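Local coordinates for CsoZ (Staphylococcus aureus, PDB 6FF1), which probably acts as a metallochaperone in copper homeostasis, binding and delivering copper through a heavy-metal-associated domain, at residues I7-I12 / Y65-F69; I29-Q33 / V45-A51. Where two conformers were deposited one is given. Residues are numbered along the deposited sequence.

Contact 1 of 2, residues I7-I12 / Y65-F69; sequences IYTAGI and YKIVF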
loop_
_atom_site.group_PDB
_atom_site.type_symbol
_atom_site.label_atom_id
_atom_site.label_comp_id
_atom_site.label_asym_id
_atom_site.label_seq_id
_atom_site.Cartn_x
_atom_site.Cartn_y
_atom_site.Cartn_z
ATOM N N ILE A 7 -6.327 -2.891 0.551
ATOM C CA ILE A 7 -6.356 -1.799 1.499
ATOM C C ILE A 7 -7.099 -0.652 0.855
ATOM O O ILE A 7 -6.737 -0.246 -0.279
ATOM C CB ILE A 7 -4.959 -1.378 1.929
ATOM C CG1 ILE A 7 -4.171 -2.569 2.465
ATOM C CG2 ILE A 7 -5.043 -0.236 2.893
ATOM C CD1 ILE A 7 -2.690 -2.307 2.646
ATOM N N TYR A 8 -8.109 -0.136 1.526
ATOM C CA TYR A 8 -8.975 0.881 0.949
ATOM C C TYR A 8 -8.553 2.234 1.443
ATOM O O TYR A 8 -8.762 2.605 2.583
ATOM C CB TYR A 8 -10.426 0.593 1.298
ATOM C CG TYR A 8 -10.926 -0.667 0.664
ATOM C CD1 TYR A 8 -10.652 -1.919 1.244
ATOM C CD2 TYR A 8 -11.635 -0.631 -0.532
ATOM C CE1 TYR A 8 -11.098 -3.081 0.641
ATOM C CE2 TYR A 8 -12.100 -1.812 -1.086
ATOM C CZ TYR A 8 -11.817 -3.017 -0.499
ATOM O OH TYR A 8 -12.285 -4.195 -1.074
ATOM N N THR A 9 -7.829 2.938 0.591
ATOM C CA THR A 9 -7.252 4.230 0.963
ATOM C C THR A 9 -8.128 5.372 0.517
ATOM O O THR A 9 -9.002 5.210 -0.347
ATOM C CB THR A 9 -5.858 4.449 0.418
ATOM O OG1 THR A 9 -5.909 4.740 -0.969
ATOM C CG2 THR A 9 -4.972 3.254 0.681
ATOM N N ALA A 10 -7.822 6.547 1.036
ATOM C CA ALA A 10 -8.358 7.808 0.593
ATOM C C ALA A 10 -7.224 8.807 0.601
ATOM O O ALA A 10 -6.336 8.768 1.476
ATOM C CB ALA A 10 -9.483 8.233 1.520
ATOM N N GLY A 11 -7.289 9.743 -0.338
ATOM C CA GLY A 11 -6.319 10.802 -0.426
ATOM C C GLY A 11 -5.296 10.742 -1.523
ATOM O O GLY A 11 -4.627 11.723 -1.773
ATOM N N ILE A 12 -5.176 9.609 -2.207
ATOM C CA ILE A 12 -4.224 9.457 -3.259
ATOM C C ILE A 12 -4.887 10.019 -4.521
ATOM O O ILE A 12 -5.933 9.551 -4.947
ATOM C CB ILE A 12 -3.781 8.014 -3.482
ATOM C CG1 ILE A 12 -3.249 7.398 -2.191
ATOM C CG2 ILE A 12 -2.820 7.932 -4.637
ATOM C CD1 ILE A 12 -3.061 5.884 -2.314
ATOM N N TYR A 65 -1.894 9.679 3.691
ATOM C CA TYR A 65 -3.185 9.183 3.275
ATOM C C TYR A 65 -3.919 8.558 4.451
ATOM O O TYR A 65 -3.413 8.463 5.572
ATOM C CB TYR A 65 -2.984 8.171 2.126
ATOM C CG TYR A 65 -2.084 8.756 1.055
ATOM C CD1 TYR A 65 -2.408 9.938 0.389
ATOM C CD2 TYR A 65 -0.876 8.184 0.769
ATOM C CE1 TYR A 65 -1.537 10.513 -0.493
ATOM C CE2 TYR A 65 -0.028 8.720 -0.149
ATOM C CZ TYR A 65 -0.396 9.895 -0.782
ATOM O OH TYR A 65 0.525 10.496 -1.622
ATOM N N LYS A 66 -5.150 8.190 4.211
ATOM C CA LYS A 66 -5.991 7.506 5.223
ATOM C C LYS A 66 -6.463 6.204 4.675
ATOM O O LYS A 66 -6.430 5.963 3.475
ATOM C CB LYS A 66 -7.145 8.388 5.620
ATOM C CG LYS A 66 -6.746 9.744 6.118
ATOM C CD LYS A 66 -6.011 9.686 7.425
ATOM C CE LYS A 66 -5.461 11.049 7.875
ATOM N NZ LYS A 66 -6.585 12.001 8.059
ATOM N N ILE A 67 -6.985 5.387 5.584
ATOM C CA ILE A 67 -7.469 4.081 5.308
ATOM C C ILE A 67 -8.849 3.928 5.906
ATOM O O ILE A 67 -9.090 4.417 6.997
ATOM C CB ILE A 67 -6.515 2.979 5.790
ATOM C CG1 ILE A 67 -5.188 3.099 5.038
ATOM C CG2 ILE A 67 -7.101 1.601 5.606
ATOM C CD1 ILE A 67 -4.120 2.201 5.615
ATOM N N VAL A 68 -9.707 3.268 5.194
ATOM C CA VAL A 68 -10.958 2.782 5.726
ATOM C C VAL A 68 -10.701 1.405 6.281
ATOM O O VAL A 68 -10.374 0.499 5.552
ATOM C CB VAL A 68 -12.093 2.777 4.687
ATOM C CG1 VAL A 68 -13.379 2.365 5.335
ATOM C CG2 VAL A 68 -12.249 4.135 4.070
ATOM N N PHE A 69 -10.946 1.270 7.585
ATOM C CA PHE A 69 -10.813 -0.007 8.253
ATOM C C PHE A 69 -12.131 -0.761 8.395
ATOM O O PHE A 69 -12.097 -1.931 8.761
ATOM C CB PHE A 69 -10.183 0.186 9.639
ATOM C CG PHE A 69 -8.792 0.826 9.578
ATOM C CD1 PHE A 69 -7.713 0.137 9.090
ATOM C CD2 PHE A 69 -8.565 2.103 10.003
ATOM C CE1 PHE A 69 -6.472 0.728 9.004
ATOM C CE2 PHE A 69 -7.341 2.708 9.932
ATOM C CZ PHE A 69 -6.278 1.992 9.449
HETATM O O HOH W 1 -8.702 -1.168 4.133
#

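Contact 2 of 2, residues I29-Q33 / V45-A51; sequences IGVHQ and VSYETPA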
loop_
_atom_site.group_PDB
_atom_site.type_symbol
_atom_site.label_atom_id
_atom_site.label_comp_id
_atom_site.label_asym_id
_atom_site.label_seq_id
_atom_site.Cartn_x
_atom_site.Cartn_y
_atom_site.Cartn_z
ATOM N N ILE A 29 10.790 -5.034 2.695
ATOM C CA ILE A 29 11.137 -6.438 2.657
ATOM C C ILE A 29 9.914 -7.292 2.932
ATOM O O ILE A 29 9.199 -7.031 3.884
ATOM C CB ILE A 29 12.268 -6.787 3.594
ATOM C CG1 ILE A 29 13.510 -5.981 3.240
ATOM C CG2 ILE A 29 12.539 -8.293 3.543
ATOM C CD1 ILE A 29 14.126 -6.294 1.929
ATOM N N GLY A 30 9.658 -8.276 2.078
ATOM C CA GLY A 30 8.497 -9.137 2.211
ATOM C C GLY A 30 7.318 -8.744 1.373
ATOM O O GLY A 30 6.388 -9.527 1.250
ATOM N N VAL A 31 7.343 -7.509 0.841
ATOM C CA VAL A 31 6.242 -7.087 -0.035
ATOM C C VAL A 31 6.626 -7.410 -1.475
ATOM O O VAL A 31 7.635 -6.916 -1.959
ATOM C CB VAL A 31 5.932 -5.596 0.100
ATOM C CG1 VAL A 31 4.840 -5.243 -0.909
ATOM C CG2 VAL A 31 5.482 -5.279 1.528
ATOM N N HIS A 32 5.785 -8.185 -2.124
ATOM C CA HIS A 32 6.059 -8.603 -3.478
ATOM C C HIS A 32 5.103 -7.741 -4.357
ATOM O O HIS A 32 5.324 -6.587 -4.581
ATOM C CB HIS A 32 5.972 -10.123 -3.556
ATOM C CG HIS A 32 6.791 -10.811 -2.502
ATOM N ND1 HIS A 32 8.090 -10.451 -2.227
ATOM C CD2 HIS A 32 6.484 -11.790 -1.631
ATOM C CE1 HIS A 32 8.554 -11.193 -1.242
ATOM N NE2 HIS A 32 7.609 -12.033 -0.874
ATOM N N GLN A 33 4.012 -8.232 -4.731
ATOM C CA GLN A 33 3.149 -7.578 -5.708
ATOM C C GLN A 33 2.439 -6.387 -5.042
ATOM O O GLN A 33 1.904 -6.504 -3.932
ATOM C CB GLN A 33 2.173 -8.588 -6.290
ATOM C CG GLN A 33 2.813 -9.713 -7.147
ATOM C CD GLN A 33 2.995 -11.031 -6.435
ATOM O OE1 GLN A 33 3.371 -11.056 -5.282
ATOM N NE2 GLN A 33 2.740 -12.130 -7.111
ATOM N N VAL A 45 -1.961 -5.757 -2.221
ATOM C CA VAL A 45 -0.613 -6.078 -1.822
ATOM C C VAL A 45 -0.539 -7.560 -1.523
ATOM O O VAL A 45 -1.403 -8.099 -0.873
ATOM C CB VAL A 45 -0.205 -5.243 -0.628
ATOM C CG1 VAL A 45 -0.055 -3.791 -0.847
ATOM C CG2 VAL A 45 -1.094 -5.412 0.542
ATOM N N SER A 46 0.558 -8.191 -1.946
ATOM C CA SER A 46 0.925 -9.541 -1.561
ATOM C C SER A 46 2.222 -9.469 -0.794
ATOM O O SER A 46 3.186 -8.806 -1.210
ATOM C CB SER A 46 1.121 -10.430 -2.778
ATOM O OG SER A 46 -0.068 -10.509 -3.483
ATOM N N TYR A 47 2.232 -10.084 0.393
ATOM C CA TYR A 47 3.346 -9.861 1.280
ATOM C C TYR A 47 3.491 -11.015 2.276
ATOM O O TYR A 47 2.577 -11.779 2.513
ATOM C CB TYR A 47 3.140 -8.569 2.090
ATOM C CG TYR A 47 1.925 -8.578 2.968
ATOM C CD1 TYR A 47 0.718 -8.224 2.468
ATOM C CD2 TYR A 47 1.967 -9.016 4.282
ATOM C CE1 TYR A 47 -0.450 -8.327 3.224
ATOM C CE2 TYR A 47 0.835 -9.089 5.028
ATOM C CZ TYR A 47 -0.368 -8.723 4.514
ATOM O OH TYR A 47 -1.496 -8.817 5.326
ATOM N N GLU A 48 4.658 -11.077 2.854
ATOM C CA GLU A 48 4.997 -12.031 3.891
ATOM C C GLU A 48 5.902 -11.387 4.904
ATOM O O GLU A 48 6.587 -10.392 4.623
ATOM C CB GLU A 48 5.668 -13.270 3.323
ATOM C CG GLU A 48 6.997 -12.971 2.649
ATOM C CD GLU A 48 7.602 -14.203 1.976
ATOM O OE1 GLU A 48 7.885 -14.128 0.769
ATOM O OE2 GLU A 48 7.807 -15.252 2.651
ATOM N N THR A 49 5.980 -12.020 6.101
ATOM C CA THR A 49 6.903 -11.612 7.153
ATOM C C THR A 49 8.298 -11.407 6.542
ATOM O O THR A 49 8.724 -12.254 5.771
ATOM C CB THR A 49 6.948 -12.691 8.224
ATOM O OG1 THR A 49 5.636 -12.786 8.722
ATOM C CG2 THR A 49 7.922 -12.375 9.328
ATOM N N PRO A 50 8.953 -10.281 6.825
ATOM C CA PRO A 50 8.669 -9.346 7.920
ATOM C C PRO A 50 7.615 -8.272 7.690
ATOM O O PRO A 50 7.324 -7.469 8.579
ATOM C CB PRO A 50 10.040 -8.669 8.151
ATOM C CG PRO A 50 10.655 -8.668 6.796
ATOM C CD PRO A 50 10.269 -10.006 6.222
ATOM N N ALA A 51 7.129 -8.199 6.448
ATOM C CA ALA A 51 6.066 -7.242 6.142
ATOM C C ALA A 51 4.795 -7.741 6.813
ATOM O O ALA A 51 4.583 -8.937 6.919
ATOM C CB ALA A 51 5.883 -7.128 4.622
#

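Contact 1 of 2, residues I7-I12 / Y65-F69
The apolar centre is Ile12 on Tyr65. Ile12 CG1 lies 3.6 Å from the centroid of the Tyr65 ring, 9° off the ring normal, in a CH-pi contact over the face. Further along the strands, Ile7 CG2 meets Ile67 CD1 at 3.8 Å. Gly11 brings its backbone close to the ring, with Gly11 C 3.6 Å from Tyr65 CD1. A side chain at Gly11 would crowd the ring and its own backbone.

The strands pair antiparallel. Ala10 and Lys66 form a hydrogen-bonded pair: Ala10 N to Lys66 O is 2.9 Å and Lys66 N to Ala10 O is 3.0 Å. Val68 N donates to Tyr8 O at 2.9 Å. The strands then part, and a water joins Tyr8 N (2.9 Å) to Val68 O (2.8 Å).

Strand 66-68 is thus an edge of the ferredoxin-like sheet. Strand 42-47 flanks strand 3-10 on its other side. Ile12 and Tyr65 pack on helix 15-26, and Ile67 touches helix 53-62.

Contact 2 of 2, residues I29-Q33 / V45-A51
These segments form the open end of the beta hairpin 31-36/42-47, in the ferredoxin-like fold of heavy-metal-associated domains. Val31 and Tyr47 are an antiparallel non-hydrogen-bonded pair. Gly30 O accepts from Glu48 N at 2.8 Å, and Ser46 O accepts from His32 N at 2.8 Å. Ser46 N then donates to Gln33 O, not to an atom of His32, at 2.9 Å. His32 and Gln33 together therefore face the single residue Ser46, which makes a beta bulge.

The polar side chains add one more bond. In the conformer given, His32 NE2 donates to Glu48 OE1 at 2.7 Å, near the plane of the imidazole. Tyr47 OH is satisfied by Asn5 on strand 3-10.

Beyond the strand, Glu48 O accepts from Ala51 N at 2.9 Å. This closes a type VI turn with cis Pro50, which leads towards helix 53-62. On the inner face, Val31 CG2 packs on Ala51 CB at 3.6 Å and on Tyr47 CB at 4.1 Å. Val31 also reaches Ile25 and Ile56 of the two helices.

Gly30 fits tightly against the turn. Its CA is 3.3 Å from Glu48 O in a CA-H...O contact, and a CB there would clash with that oxygen.

Contacts 1 and 2 attach the two outermost strands of one four-stranded sheet, 66-68 and 31-36, to its inner strands. Their centres are 19 Å apart, on opposite sides of the chain's centre. They still touch where the inner strands are neighbours: Ile7 CD1 of contact 1 is 4.1 Å from Val45 CG2 of contact 2. Along the chain, contact 2 is nested within the loop that contact 1 closes. Contact 1 is the one near metal. Gly11 is about 5 Å from the side chain of Glu13, seen to bind calcium though not in this model, and about 6 Å from a calcium ion of the entry (nearest atoms). Contact 2 lies away from these sites.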